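Local coordinates for A223 penton protein C-terminal domain-containing protein (Sulfolobus turreted icosahedral virus, PDB 4IL7), which is a structural protein of the viral capsid, probably at the penton, represented here by its C-terminal domain with a partial jelly-roll fold, at residues E75-Y80 with T92-G97; G112-T117 with M123-Q128. The protein carries 1 engineered substitution. All blocks are in the same frame, centred on the assembly; numbering follows the deposited sequence.

Contact 1 (E75-Y80 with T92-G97); sequences ENYLIY and TIPANG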
ATOM      1  N   GLU A  75     -11.590 -13.149   1.858  1.00 48.41           N
ATOM      2  CA  GLU A  75     -11.728 -12.311   3.084  1.00 40.14           C
ATOM      3  C   GLU A  75     -10.686 -11.161   2.956  1.00 34.08           C
ATOM      4  O   GLU A  75      -9.521 -11.391   2.635  1.00 32.43           O
ATOM      5  CB  GLU A  75     -11.507 -13.119   4.361  1.00 53.55           C
ATOM      6  N   ASN A  76     -11.139  -9.934   3.179  1.00 32.29           N
ATOM      7  CA  ASN A  76     -10.342  -8.718   3.040  1.00 25.62           C
ATOM      8  C   ASN A  76     -10.083  -8.053   4.366  1.00 23.90           C
ATOM      9  O   ASN A  76     -11.011  -7.568   4.978  1.00 28.89           O
ATOM     10  CB  ASN A  76     -11.050  -7.738   2.128  1.00 29.57           C
ATOM     11  CG  ASN A  76     -11.097  -8.190   0.678  1.00 32.38           C
ATOM     12  OD1 ASN A  76     -10.130  -8.752   0.136  1.00 30.64           O
ATOM     13  ND2 ASN A  76     -12.198  -7.854  -0.016  1.00 42.51           N
ATOM     14  N   TYR A  77      -8.829  -8.014   4.831  1.00 26.29           N
ATOM     15  CA  TYR A  77      -8.427  -7.507   6.154  1.00 26.54           C
ATOM     16  C   TYR A  77      -7.990  -6.056   5.940  1.00 22.72           C
ATOM     17  O   TYR A  77      -7.058  -5.782   5.172  1.00 21.15           O
ATOM     18  CB  TYR A  77      -7.239  -8.300   6.715  1.00 33.41           C
ATOM     19  CG  TYR A  77      -6.783  -7.922   8.157  1.00 43.10           C
ATOM     20  CD1 TYR A  77      -7.140  -8.724   9.254  1.00 74.66           C
ATOM     21  CD2 TYR A  77      -5.954  -6.785   8.428  1.00 68.77           C
ATOM     22  CE1 TYR A  77      -6.726  -8.409  10.551  1.00 80.32           C
ATOM     23  CE2 TYR A  77      -5.547  -6.471   9.736  1.00 77.52           C
ATOM     24  CZ  TYR A  77      -5.938  -7.291  10.790  1.00 82.14           C
ATOM     25  OH  TYR A  77      -5.557  -7.006  12.098  1.00101.29           O
ATOM     26  N   LEU A  78      -8.680  -5.149   6.618  1.00 21.36           N
ATOM     27  CA  LEU A  78      -8.382  -3.718   6.526  1.00 17.70           C
ATOM     28  C   LEU A  78      -7.090  -3.434   7.253  1.00 17.39           C
ATOM     29  O   LEU A  78      -6.897  -3.767   8.443  1.00 20.51           O
ATOM     30  CB  LEU A  78      -9.522  -2.912   7.129  1.00 17.93           C
ATOM     31  CG  LEU A  78      -9.337  -1.377   7.175  1.00 16.64           C
ATOM     32  CD1 LEU A  78      -9.215  -0.832   5.768  1.00 16.57           C
ATOM     33  CD2 LEU A  78     -10.472  -0.750   7.890  1.00 18.24           C
ATOM     34  N   ILE A  79      -6.191  -2.670   6.588  1.00 16.85           N
ATOM     35  CA  ILE A  79      -4.940  -2.240   7.189  1.00 17.99           C
ATOM     36  C   ILE A  79      -4.929  -0.732   7.459  1.00 15.39           C
ATOM     37  O   ILE A  79      -4.491  -0.291   8.531  1.00 18.26           O
ATOM     38  CB  ILE A  79      -3.734  -2.677   6.325  1.00 18.00           C
ATOM     39  CG1 ILE A  79      -3.650  -4.221   6.282  1.00 19.67           C
ATOM     40  CG2 ILE A  79      -2.426  -2.048   6.784  1.00 18.76           C
ATOM     41  CD1 ILE A  79      -2.704  -4.753   5.217  1.00 22.24           C
ATOM     42  N   TYR A  80      -5.360   0.072   6.487  1.00 14.79           N
ATOM     43  CA  TYR A  80      -5.326   1.541   6.651  1.00 14.31           C
ATOM     44  C   TYR A  80      -6.350   2.197   5.728  1.00 13.03           C
ATOM     45  O   TYR A  80      -6.544   1.776   4.585  1.00 14.84           O
ATOM     46  CB  TYR A  80      -3.950   2.116   6.319  1.00 15.85           C
ATOM     47  CG  TYR A  80      -3.859   3.628   6.446  1.00 14.76           C
ATOM     48  CD1 TYR A  80      -3.951   4.223   7.654  1.00 16.35           C
ATOM     49  CD2 TYR A  80      -3.796   4.417   5.324  1.00 13.91           C
ATOM     50  CE1 TYR A  80      -3.867   5.592   7.757  1.00 17.27           C
ATOM     51  CE2 TYR A  80      -3.724   5.819   5.430  1.00 13.83           C
ATOM     52  CZ  TYR A  80      -3.748   6.396   6.653  1.00 15.25           C
ATOM     53  OH  TYR A  80      -3.693   7.793   6.841  1.00 17.23           O
ATOM     54  N   THR A  92       1.883  -3.583   9.683  1.00 27.44           N
ATOM     55  CA  THR A  92       2.282  -4.967   9.539  1.00 28.29           C
ATOM     56  C   THR A  92       1.224  -5.733   8.794  1.00 28.26           C
ATOM     57  O   THR A  92       0.041  -5.690   9.144  1.00 32.51           O
ATOM     58  CB  THR A  92       2.510  -5.610  10.923  1.00 31.83           C
ATOM     59  OG1 THR A  92       3.584  -4.927  11.559  1.00 36.31           O
ATOM     60  CG2 THR A  92       2.884  -7.104  10.781  1.00 35.44           C
ATOM     61  N   ILE A  93       1.618  -6.438   7.764  1.00 26.22           N
ATOM     62  CA  ILE A  93       0.698  -7.262   7.022  1.00 28.87           C
ATOM     63  C   ILE A  93       0.532  -8.594   7.788  1.00 32.19           C
ATOM     64  O   ILE A  93       1.516  -9.249   8.090  1.00 33.61           O
ATOM     65  CB  ILE A  93       1.251  -7.451   5.600  1.00 34.60           C
ATOM     66  CG1 ILE A  93       1.218  -6.084   4.880  1.00 35.42           C
ATOM     67  CG2 ILE A  93       0.463  -8.499   4.856  1.00 38.79           C
ATOM     68  CD1 ILE A  93       2.021  -6.017   3.609  1.00 36.76           C
ATOM     69  N   PRO A  94      -0.712  -8.984   8.113  1.00 34.31           N
ATOM     70  CA  PRO A  94      -0.907 -10.071   9.095  1.00 41.98           C
ATOM     71  C   PRO A  94      -0.824 -11.493   8.557  1.00 43.99           C
ATOM     72  O   PRO A  94      -0.692 -12.434   9.357  1.00 53.40           O
ATOM     73  CB  PRO A  94      -2.322  -9.800   9.604  1.00 48.52           C
ATOM     74  CG  PRO A  94      -3.029  -9.240   8.424  1.00 43.69           C
ATOM     75  CD  PRO A  94      -1.995  -8.346   7.757  1.00 37.10           C
ATOM     76  N   ALA A  95      -0.943 -11.670   7.250  1.00 38.45           N
ATOM     77  CA  ALA A  95      -1.027 -13.002   6.675  1.00 36.95           C
ATOM     78  C   ALA A  95      -0.412 -13.058   5.302  1.00 37.57           C
ATOM     79  O   ALA A  95      -0.055 -12.041   4.728  1.00 32.32           O
ATOM     80  CB  ALA A  95      -2.481 -13.451   6.614  1.00 39.78           C
ATOM     81  N   ASN A  96      -0.246 -14.266   4.793  1.00 34.87           N
ATOM     82  CA  ASN A  96       0.052 -14.463   3.393  1.00 31.54           C
ATOM     83  C   ASN A  96      -1.160 -14.091   2.557  1.00 33.13           C
ATOM     84  O   ASN A  96      -2.304 -14.425   2.909  1.00 37.17           O
ATOM     85  CB  ASN A  96       0.442 -15.918   3.079  1.00 36.05           C
ATOM     86  CG  ASN A  96       1.721 -16.390   3.765  1.00 39.84           C
ATOM     87  OD1 ASN A  96       2.465 -15.664   4.417  1.00 36.36           O
ATOM     88  ND2 ASN A  96       1.969 -17.673   3.594  1.00 56.15           N
ATOM     89  N   GLY A  97      -0.924 -13.411   1.437  1.00 29.86           N
ATOM     90  CA  GLY A  97      -2.016 -13.065   0.522  1.00 29.50           C
ATOM     91  C   GLY A  97      -1.592 -11.967  -0.431  1.00 28.32           C
ATOM     92  O   GLY A  97      -0.425 -11.861  -0.773  1.00 28.47           O
TER
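Y77 lays its phenol ring on the pyrrolidine of P94, a tyrosine-proline CH-pi contact between the edge strand 76-83 and the loop that leads into strand 97-104. From CB, which points toward the loop, the side chain carries CG anti to the backbone N (chi1 -176°), and CG already lies 4.0 Å from P94 CG. CD2 is merely the nearest, 3.8 Å from the same P94 CG; CE2 follows at 4.0 Å, and the other ring carbons lie only slightly farther. At the tip, OH projects past the proline, 5.0 Å from P94 CG. P94 CG thus sits almost over the middle of the ring, 3.9 Å from the centroid of Y77 and only 11° off the ring normal, so its C-H bonds meet the pi face rather than the rim. Two residues on, I79 points to the same side of its strand. Its CD1 reaches I93 CG1 at 4.2 Å and touches P94 CD more loosely at 4.5 Å. Both isoleucines also rest on L99. The backbone of Y77 and I79 is tied to strand 150-158, where a classic beta bulge places I79 and Y80 together opposite I155. With no hydrogen bond across it, the contact rests on shape and on apolar and CH-pi packing, which is only weakly directional.

Contact 2 (G112-T117 with M123-Q128); sequences GQITLT and MTFNLQ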
ATOM      1  N   GLY A 112       2.668   7.478  -7.352  1.00 14.00           N
ATOM      2  CA  GLY A 112       3.689   7.448  -6.320  1.00 14.14           C
ATOM      3  C   GLY A 112       4.348   6.114  -6.174  1.00 12.73           C
ATOM      4  O   GLY A 112       4.500   5.382  -7.135  1.00 12.86           O
ATOM      5  N   GLN A 113       4.735   5.855  -4.916  0.50 12.15           N
ATOM      6  CA  GLN A 113       5.622   4.760  -4.540  0.50 12.12           C
ATOM      7  C   GLN A 113       5.209   4.211  -3.202  0.50 11.35           C
ATOM      8  O   GLN A 113       4.781   4.974  -2.358  0.50 11.92           O
ATOM      9  CB  GLN A 113       7.081   5.196  -4.445  0.50 12.13           C
ATOM     10  CG  GLN A 113       7.731   5.570  -5.748  0.50 13.27           C
ATOM     11  CD  GLN A 113       9.249   5.567  -5.591  0.50 18.51           C
ATOM     12  OE1 GLN A 113       9.801   5.678  -4.424  0.50 28.00           O
ATOM     13  NE2 GLN A 113       9.908   5.267  -6.683  0.50 16.66           N
ATOM     14  N   ILE A 114       5.436   2.911  -3.013  1.00 11.95           N
ATOM     15  CA  ILE A 114       5.340   2.253  -1.695  1.00 11.10           C
ATOM     16  C   ILE A 114       6.565   1.412  -1.492  1.00 11.48           C
ATOM     17  O   ILE A 114       7.076   0.791  -2.398  1.00 13.21           O
ATOM     18  CB  ILE A 114       4.018   1.426  -1.536  1.00 12.11           C
ATOM     19  CG1 ILE A 114       3.756   0.972  -0.111  1.00 12.96           C
ATOM     20  CG2 ILE A 114       3.959   0.314  -2.548  1.00 13.38           C
ATOM     21  CD1 ILE A 114       2.351   0.364   0.108  1.00 14.72           C
ATOM     22  N   THR A 115       7.020   1.329  -0.224  1.00 13.80           N
ATOM     23  CA  THR A 115       8.127   0.498   0.171  1.00 13.73           C
ATOM     24  C   THR A 115       7.702  -0.524   1.161  1.00 13.34           C
ATOM     25  O   THR A 115       7.001  -0.185   2.152  1.00 13.87           O
ATOM     26  CB  THR A 115       9.250   1.328   0.779  1.00 16.01           C
ATOM     27  OG1 THR A 115       9.653   2.332  -0.146  1.00 25.22           O
ATOM     28  CG2 THR A 115      10.471   0.500   1.157  1.00 16.44           C
ATOM     29  N   LEU A 116       8.038  -1.772   0.946  1.00 13.36           N
ATOM     30  CA  LEU A 116       7.761  -2.902   1.797  1.00 13.37           C
ATOM     31  C   LEU A 116       9.016  -3.553   2.280  1.00 13.33           C
ATOM     32  O   LEU A 116      10.009  -3.620   1.507  1.00 15.54           O
ATOM     33  CB  LEU A 116       6.958  -3.976   1.074  1.00 14.83           C
ATOM     34  CG  LEU A 116       5.652  -3.557   0.389  1.00 15.07           C
ATOM     35  CD1 LEU A 116       4.929  -4.722  -0.246  1.00 17.51           C
ATOM     36  CD2 LEU A 116       4.705  -2.862   1.338  1.00 14.99           C
ATOM     37  N   THR A 117       9.050  -4.113   3.463  1.00 14.52           N
ATOM     38  CA  THR A 117      10.184  -4.855   3.960  1.00 15.05           C
ATOM     39  C   THR A 117       9.739  -6.181   4.494  1.00 16.64           C
ATOM     40  O   THR A 117       8.733  -6.256   5.195  1.00 18.39           O
ATOM     41  CB  THR A 117      10.963  -4.033   4.976  1.00 16.89           C
ATOM     42  OG1 THR A 117      10.250  -3.940   6.233  1.00 23.40           O
ATOM     43  CG2 THR A 117      11.322  -2.718   4.520  1.00 16.85           C
ATOM     44  N   MET A 123      11.702  -3.812  -0.784  0.50 11.28           N
ATOM     45  CA  MET A 123      11.106  -3.679  -2.111  0.50 11.17           C
ATOM     46  C   MET A 123      10.474  -2.332  -2.261  0.50 11.27           C
ATOM     47  O   MET A 123       9.857  -1.818  -1.360  0.50 10.97           O
ATOM     48  CB  MET A 123      10.066  -4.770  -2.348  0.50 12.51           C
ATOM     49  CG  MET A 123      10.669  -6.161  -2.124  0.50 12.92           C
ATOM     50  SD  MET A 123       9.514  -7.430  -1.914  0.50 16.98           S
ATOM     51  CE  MET A 123       8.882  -7.174  -0.250  0.50 19.27           C
ATOM     52  N   THR A 124      10.603  -1.756  -3.446  1.00 11.41           N
ATOM     53  CA  THR A 124       9.973  -0.495  -3.825  1.00 11.40           C
ATOM     54  C   THR A 124       9.100  -0.707  -5.049  1.00 10.61           C
ATOM     55  O   THR A 124       9.568  -1.275  -6.041  1.00 11.68           O
ATOM     56  CB  THR A 124      10.968   0.610  -4.056  1.00 12.84           C
ATOM     57  OG1 THR A 124      11.779   0.763  -2.862  1.00 17.71           O
ATOM     58  CG2 THR A 124      10.355   1.917  -4.399  1.00 13.49           C
ATOM     59  N   PHE A 125       7.853  -0.259  -4.966  1.00 11.48           N
ATOM     60  CA  PHE A 125       6.873  -0.461  -6.052  1.00 11.43           C
ATOM     61  C   PHE A 125       6.280   0.874  -6.497  1.00 11.82           C
ATOM     62  O   PHE A 125       5.896   1.714  -5.707  1.00 12.60           O
ATOM     63  CB  PHE A 125       5.716  -1.347  -5.578  1.00 12.36           C
ATOM     64  CG  PHE A 125       6.149  -2.698  -5.163  1.00 13.29           C
ATOM     65  CD1 PHE A 125       6.502  -2.961  -3.838  1.00 13.54           C
ATOM     66  CD2 PHE A 125       6.234  -3.742  -6.072  1.00 15.58           C
ATOM     67  CE1 PHE A 125       6.904  -4.196  -3.437  1.00 15.24           C
ATOM     68  CE2 PHE A 125       6.636  -5.026  -5.655  1.00 16.70           C
ATOM     69  CZ  PHE A 125       6.967  -5.199  -4.334  1.00 16.55           C
ATOM     70  N   ASN A 126       6.122   0.993  -7.798  1.00 14.06           N
ATOM     71  CA  ASN A 126       5.299   2.036  -8.418  1.00 13.52           C
ATOM     72  C   ASN A 126       3.814   1.806  -8.065  1.00 14.60           C
ATOM     73  O   ASN A 126       3.328   0.727  -8.046  1.00 15.29           O
ATOM     74  CB  ASN A 126       5.453   1.950  -9.932  1.00 15.57           C
ATOM     75  CG  ASN A 126       4.839   3.126 -10.584  1.00 16.34           C
ATOM     76  OD1 ASN A 126       5.338   4.208 -10.486  1.00 18.44           O
ATOM     77  ND2 ASN A 126       3.765   2.870 -11.284  1.00 17.71           N
ATOM     78  N   LEU A 127       3.194   2.953  -7.773  1.00 13.78           N
ATOM     79  CA  LEU A 127       1.722   2.989  -7.585  1.00 14.29           C
ATOM     80  C   LEU A 127       1.095   3.810  -8.705  1.00 13.86           C
ATOM     81  O   LEU A 127       1.598   4.810  -9.117  1.00 14.63           O
ATOM     82  CB  LEU A 127       1.340   3.637  -6.277  1.00 14.18           C
ATOM     83  CG  LEU A 127       1.790   2.887  -5.028  1.00 14.67           C
ATOM     84  CD1 LEU A 127       1.500   3.731  -3.795  1.00 14.41           C
ATOM     85  CD2 LEU A 127       1.139   1.552  -4.929  1.00 15.88           C
ATOM     86  N   GLN A 128      -0.069   3.287  -9.124  1.00 16.40           N
ATOM     87  CA  GLN A 128      -0.975   3.987 -10.044  1.00 17.18           C
ATOM     88  C   GLN A 128      -2.284   4.222  -9.258  1.00 16.03           C
ATOM     89  O   GLN A 128      -2.613   3.563  -8.307  1.00 16.34           O
ATOM     90  CB  GLN A 128      -1.193   3.187 -11.354  1.00 19.13           C
ATOM     91  CG  GLN A 128       0.106   2.899 -12.059  1.00 22.92           C
ATOM     92  CD  GLN A 128      -0.048   2.297 -13.399  1.00 28.71           C
ATOM     93  OE1 GLN A 128      -0.827   1.385 -13.578  1.00 35.43           O
ATOM     94  NE2 GLN A 128       0.726   2.783 -14.358  1.00 36.77           N
TER
HETATM   95  O   HOH W   1       4.577   6.786  -9.757  1.00 26.51           O
HETATM   96  O   HOH W   2       7.452   5.354  -8.777  1.00 38.13           O
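G112, I114 and L116 pair with L127, F125 and M123 as the hydrogen-bonded rungs of an antiparallel beta hairpin. At the I114-F125 rung both bonds are short and straight: I114 N donates to F125 O at 3.0 Å, in the carbonyl plane, and F125 N donates to I114 O at 2.9 Å, almost along the C=O direction. The L116-M123 rung repeats this, with L116 N bound to M123 O and M123 N bound to L116 O. At G112 the pattern loses symmetry. L127 N reaches G112 O at 2.8 Å but stands 47° out of that carbonyl plane, whereas G112 N to L127 O is weak at 3.4 Å. Water also approaches this end: one molecule is placed to donate to G112 O and N126 OD1, a second to N126 OD1, but acceptors outnumber protons, so not all these bonds need exist at once. N126 ND2 donates to N110 OD1, just outside the segment. The non-hydrogen-bonded pairs Q113-N126 and T115-T124 are supplemented by CA-H...O contacts, including Q113 CA to F125 O at 3.3 Å. On the face bearing I114 and L116, I114 CG2 lies 3.9 Å from L127 CD2 and also meets F125 CB, while L116 CD1 packs on F125 CE1 at 3.8 Å. This apolar face turns toward the opposing sheet, where I134 touches L116 and F125, V136 touches L116, and N132 touches L127. Within its own sheet, strand 110-118 is bonded on its other side to strand 141-147, whereas strand 121-128 is the outermost strand within this chain.

How the contacts relate
Contact 1 and contact 2 lie on opposite sides of the domain's centre, about 17 Å apart between centres, and their nearest atoms, about 5 Å apart, do not touch. They share no strand. Contact 1 is side-chain packing of a loop on the edge strand of one four-stranded sheet; contact 2 is backbone pairing of two neighbouring strands in the other. Both are partly buried, but differently: in contact 1 exposed Y77 and P94 pair at the surface while I79 packs inward on buried I93, whereas contact 2 has one face with buried I114, L116 and L127 and another with exposed polar residues. Contact 2 buries about three times the surface, 543 against 172 Å².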